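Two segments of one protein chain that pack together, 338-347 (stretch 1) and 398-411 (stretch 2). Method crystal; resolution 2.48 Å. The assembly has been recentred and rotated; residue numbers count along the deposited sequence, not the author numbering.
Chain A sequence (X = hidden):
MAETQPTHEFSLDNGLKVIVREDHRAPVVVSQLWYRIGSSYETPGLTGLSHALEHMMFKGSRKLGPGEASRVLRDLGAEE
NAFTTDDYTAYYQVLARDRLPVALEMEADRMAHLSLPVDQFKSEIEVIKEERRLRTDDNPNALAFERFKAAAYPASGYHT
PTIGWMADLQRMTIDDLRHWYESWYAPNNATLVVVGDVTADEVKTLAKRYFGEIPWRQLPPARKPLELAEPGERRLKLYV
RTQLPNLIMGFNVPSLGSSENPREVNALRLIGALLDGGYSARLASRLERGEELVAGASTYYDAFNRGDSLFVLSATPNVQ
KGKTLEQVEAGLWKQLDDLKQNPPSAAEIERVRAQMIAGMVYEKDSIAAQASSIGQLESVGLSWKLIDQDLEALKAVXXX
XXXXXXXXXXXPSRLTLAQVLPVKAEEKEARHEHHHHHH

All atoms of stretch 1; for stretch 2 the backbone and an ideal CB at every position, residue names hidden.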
# COMPACT_ATOMS: atom_id res chain seq x y z
N ASP A 338 -24.16 -21.15 9.49
CA ASP A 338 -24.58 -22.51 9.51
C ASP A 338 -23.37 -23.39 9.55
O ASP A 338 -23.38 -24.39 10.21
CB ASP A 338 -25.40 -22.80 8.28
CG ASP A 338 -25.81 -24.24 8.17
OD1 ASP A 338 -24.97 -25.12 8.22
OD2 ASP A 338 -27.01 -24.50 8.00
N LEU A 339 -22.35 -23.04 8.82
CA LEU A 339 -21.15 -23.81 8.83
C LEU A 339 -20.51 -23.80 10.18
O LEU A 339 -19.91 -24.77 10.56
CB LEU A 339 -20.17 -23.30 7.81
CG LEU A 339 -20.64 -23.46 6.39
CD1 LEU A 339 -19.80 -22.60 5.48
CD2 LEU A 339 -20.59 -24.90 5.99
N LYS A 340 -20.53 -22.67 10.85
CA LYS A 340 -19.96 -22.59 12.17
C LYS A 340 -20.71 -23.42 13.15
O LYS A 340 -20.12 -24.05 13.98
CB LYS A 340 -19.96 -21.16 12.65
CG LYS A 340 -19.02 -20.26 11.90
CD LYS A 340 -19.42 -18.83 12.09
CE LYS A 340 -18.25 -17.92 11.87
NZ LYS A 340 -18.17 -16.92 12.94
N GLN A 341 -22.03 -23.32 13.11
CA GLN A 341 -22.91 -24.11 13.95
C GLN A 341 -22.95 -25.58 13.65
O GLN A 341 -23.00 -26.38 14.55
CB GLN A 341 -24.32 -23.57 13.89
CG GLN A 341 -24.66 -22.56 14.96
CD GLN A 341 -25.86 -21.72 14.57
OE1 GLN A 341 -26.10 -21.51 13.40
NE2 GLN A 341 -26.61 -21.26 15.55
N ASN A 342 -23.04 -25.94 12.38
CA ASN A 342 -23.21 -27.33 12.03
C ASN A 342 -22.20 -27.87 11.07
O ASN A 342 -22.20 -27.54 9.89
CB ASN A 342 -24.57 -27.52 11.41
CG ASN A 342 -25.63 -26.75 12.13
OD1 ASN A 342 -25.52 -26.57 13.32
ND2 ASN A 342 -26.62 -26.26 11.42
N PRO A 343 -21.37 -28.77 11.54
CA PRO A 343 -20.39 -29.38 10.67
C PRO A 343 -21.13 -30.09 9.57
O PRO A 343 -22.11 -30.74 9.85
CB PRO A 343 -19.76 -30.41 11.58
CG PRO A 343 -19.74 -29.73 12.89
CD PRO A 343 -21.00 -28.94 12.95
N PRO A 344 -20.70 -29.93 8.33
CA PRO A 344 -21.33 -30.59 7.20
C PRO A 344 -21.06 -32.08 7.18
O PRO A 344 -20.02 -32.50 7.61
CB PRO A 344 -20.64 -29.95 6.03
CG PRO A 344 -19.30 -29.64 6.53
CD PRO A 344 -19.46 -29.25 7.95
N SER A 345 -22.00 -32.85 6.67
CA SER A 345 -21.81 -34.29 6.59
C SER A 345 -20.84 -34.72 5.53
O SER A 345 -20.72 -34.11 4.48
CB SER A 345 -23.12 -34.99 6.33
OG SER A 345 -23.48 -34.90 4.99
N ALA A 346 -20.17 -35.82 5.82
CA ALA A 346 -19.20 -36.36 4.93
C ALA A 346 -19.92 -36.75 3.67
O ALA A 346 -19.31 -36.85 2.63
CB ALA A 346 -18.51 -37.54 5.54
N ALA A 347 -21.20 -36.98 3.76
CA ALA A 347 -21.95 -37.22 2.57
C ALA A 347 -21.90 -36.00 1.73
O ALA A 347 -21.74 -36.10 0.54
CB ALA A 347 -23.37 -37.57 2.90
N UNK A 398 -11.60 -33.00 7.31
CA UNK A 398 -12.68 -33.67 8.00
C UNK A 398 -13.70 -32.65 8.36
O UNK A 398 -13.40 -31.49 8.42
CB UNK A 398 -12.19 -34.42 9.24
N UNK A 399 -14.91 -33.07 8.65
CA UNK A 399 -16.00 -32.13 8.82
C UNK A 399 -15.68 -31.18 9.92
O UNK A 399 -16.17 -30.08 9.94
CB UNK A 399 -17.32 -32.85 9.10
N UNK A 400 -14.90 -31.64 10.87
CA UNK A 400 -14.44 -30.84 11.96
C UNK A 400 -13.49 -29.74 11.54
O UNK A 400 -13.55 -28.65 12.04
CB UNK A 400 -13.77 -31.74 13.00
N UNK A 401 -12.62 -30.03 10.60
CA UNK A 401 -11.68 -29.06 10.11
C UNK A 401 -12.43 -27.92 9.48
O UNK A 401 -12.06 -26.77 9.60
CB UNK A 401 -10.70 -29.69 9.12
N UNK A 402 -13.46 -28.28 8.75
CA UNK A 402 -14.23 -27.31 8.06
C UNK A 402 -14.90 -26.40 9.04
O UNK A 402 -14.85 -25.21 8.89
CB UNK A 402 -15.25 -27.98 7.14
N UNK A 403 -15.54 -26.97 10.04
CA UNK A 403 -16.26 -26.14 10.99
C UNK A 403 -15.28 -25.24 11.69
O UNK A 403 -15.54 -24.10 11.89
CB UNK A 403 -17.04 -26.99 12.00
N UNK A 404 -14.15 -25.78 12.05
CA UNK A 404 -13.14 -24.99 12.71
C UNK A 404 -12.63 -23.85 11.89
O UNK A 404 -12.46 -22.79 12.41
CB UNK A 404 -11.96 -25.88 13.11
N UNK A 405 -12.36 -24.05 10.62
CA UNK A 405 -11.91 -22.97 9.78
C UNK A 405 -12.94 -21.88 9.65
O UNK A 405 -12.60 -20.73 9.64
CB UNK A 405 -11.54 -23.50 8.39
N UNK A 406 -14.20 -22.26 9.52
CA UNK A 406 -15.28 -21.31 9.40
C UNK A 406 -15.44 -20.45 10.61
O UNK A 406 -15.77 -19.31 10.50
CB UNK A 406 -16.59 -22.04 9.12
N UNK A 407 -15.28 -21.04 11.77
CA UNK A 407 -15.38 -20.28 12.99
C UNK A 407 -14.28 -19.29 13.11
O UNK A 407 -14.45 -18.24 13.66
CB UNK A 407 -15.38 -21.21 14.21
N UNK A 408 -13.10 -19.71 12.71
CA UNK A 408 -11.94 -18.90 12.77
C UNK A 408 -11.97 -17.73 11.83
O UNK A 408 -11.66 -16.64 12.21
CB UNK A 408 -10.71 -19.76 12.49
N UNK A 409 -12.32 -17.96 10.59
CA UNK A 409 -12.13 -16.96 9.57
C UNK A 409 -13.29 -16.10 9.15
O UNK A 409 -13.08 -15.00 8.71
CB UNK A 409 -11.61 -17.67 8.32
N UNK A 410 -14.49 -16.59 9.28
CA UNK A 410 -15.61 -15.81 8.86
C UNK A 410 -16.07 -14.90 9.97
O UNK A 410 -17.18 -14.95 10.38
CB UNK A 410 -16.75 -16.72 8.40
N UNK A 411 -15.20 -14.02 10.39
CA UNK A 411 -15.49 -13.09 11.43
C UNK A 411 -15.54 -11.72 10.84
O UNK A 411 -14.90 -11.46 9.87
CB UNK A 411 -14.46 -13.17 12.56

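Position 398 lies just before a helix, and its CB points away from stretch 1. An N-cap residue suits it: serine, threonine, aspartate or asparagine. It is T398, whose OG1 accepts a weak capping bond from the backbone N of 401.

Position 399 opens the helix, and its CB points toward stretch 1. The ideal CB is 3.1 Å from P344 O, which is tight, and 4.2 Å from P343 CB. A compact side chain suits it. A phi of -59° in the first turn also permits proline. It is P399, with its CB 3.3 Å from P344 O and 4.4 Å from P343 CB.

Position 400 points away, and polar residues fit; it is D400. Position 401 is out of reach of stretch 1. An acceptor here could serve the helix start, and D401 OD2 accepts from T398 N at 3.2 Å.

Position 402 points toward stretch 1, with its ideal CB 4.4 Å from P344 CG. The proline ring offers an apolar surface, so valine, leucine, isoleucine or methionine would suit. It is I402, with CG2 3.9 Å from P344 CG.

Position 403 also points toward stretch 1. Its ideal CB is 3.9 Å from L339 O and 4.7 Å from K340 O, where the helix of stretch 1 ends. The ideal CB of 403 is also 4.0 Å from P343 CG. A long donor is favoured: glutamine, lysine or arginine. It is Q403, whose NE2 donates to K340 O at 3.0 Å.

Position 404 points away and suits a polar residue; it is K404. Position 405 is out of reach and leaves the choice open; it is A405.

Position 406 points toward stretch 1, its ideal CB 4.0 Å from L339 CB and 4.1 Å from K340 CG. With the helices this close, a small apolar residue suits. It is A406, whose CB packs 4.0 Å from L339 CB.

Position 407 points sideways, with its ideal CB 4.4 Å from K340 CG. A long side chain with an aliphatic stem could lie along the lysine. It is R407, its CG 3.9 Å from K340 CB.

Positions 408 and 409 do not touch stretch 1, so many residues fit. They are T408, whose OG1 donates to K404 O at 2.8 Å, and Y409.

Position 410 leaves helical angles and points toward stretch 1, its ideal CB 4.0 Å from K340 CE. Apolar or aromatic residues suit the lysine's methylenes. It is F410, whose backbone O accepts a weak bond from K340 NZ at 3.4 Å.

Position 411 points sideways; small polar residues suit. It is T411.

Stretch 2 (398-411) TPDDIQKAARTYFT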
# COMPACT_ATOMS: atom_id res chain seq x y z
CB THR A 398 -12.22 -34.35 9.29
OG1 THR A 398 -11.96 -33.38 10.29
CG2 THR A 398 -10.97 -35.11 9.06
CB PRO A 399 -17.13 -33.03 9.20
CG PRO A 399 -16.91 -34.19 8.36
CD PRO A 399 -15.44 -34.41 8.42
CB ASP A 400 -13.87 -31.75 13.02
CG ASP A 400 -14.83 -32.85 13.39
OD1 ASP A 400 -16.04 -32.56 13.46
OD2 ASP A 400 -14.39 -34.00 13.58
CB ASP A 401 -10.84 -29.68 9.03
CG ASP A 401 -9.75 -30.50 9.56
OD1 ASP A 401 -9.31 -30.23 10.67
OD2 ASP A 401 -9.33 -31.43 8.89
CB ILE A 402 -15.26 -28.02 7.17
CG1 ILE A 402 -14.57 -28.59 5.96
CG2 ILE A 402 -16.37 -27.10 6.70
CD1 ILE A 402 -15.50 -29.23 5.00
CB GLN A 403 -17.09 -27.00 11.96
CG GLN A 403 -17.19 -26.50 13.39
CD GLN A 403 -18.09 -27.31 14.26
OE1 GLN A 403 -17.68 -28.30 14.84
NE2 GLN A 403 -19.31 -26.88 14.38
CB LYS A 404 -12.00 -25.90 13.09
CG LYS A 404 -11.11 -25.38 14.19
CD LYS A 404 -9.79 -26.12 14.19
CE LYS A 404 -8.68 -25.25 13.65
NZ LYS A 404 -8.86 -24.92 12.22
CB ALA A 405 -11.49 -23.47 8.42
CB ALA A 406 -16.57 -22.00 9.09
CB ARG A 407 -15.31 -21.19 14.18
CG ARG A 407 -16.57 -21.96 14.46
CD ARG A 407 -16.22 -23.10 15.38
NE ARG A 407 -15.98 -22.59 16.70
CZ ARG A 407 -16.92 -22.04 17.44
NH1 ARG A 407 -18.16 -21.95 16.96
NH2 ARG A 407 -16.64 -21.57 18.65
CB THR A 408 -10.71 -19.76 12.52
OG1 THR A 408 -10.74 -20.85 13.43
CG2 THR A 408 -9.46 -19.02 12.75
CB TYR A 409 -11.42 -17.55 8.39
CG TYR A 409 -10.06 -18.03 8.76
CD1 TYR A 409 -9.05 -17.15 9.02
CD2 TYR A 409 -9.79 -19.36 8.88
CE1 TYR A 409 -7.81 -17.57 9.37
CE2 TYR A 409 -8.55 -19.80 9.23
CZ TYR A 409 -7.57 -18.90 9.48
OH TYR A 409 -6.34 -19.34 9.83
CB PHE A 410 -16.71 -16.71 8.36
CG PHE A 410 -16.31 -17.52 7.17
CD1 PHE A 410 -15.44 -17.00 6.26
CD2 PHE A 410 -16.80 -18.78 6.98
CE1 PHE A 410 -15.04 -17.72 5.18
CE2 PHE A 410 -16.41 -19.50 5.89
CZ PHE A 410 -15.53 -18.97 4.99
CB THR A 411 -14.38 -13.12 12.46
OG1 THR A 411 -13.21 -12.54 11.92
CG2 THR A 411 -14.06 -14.50 12.83
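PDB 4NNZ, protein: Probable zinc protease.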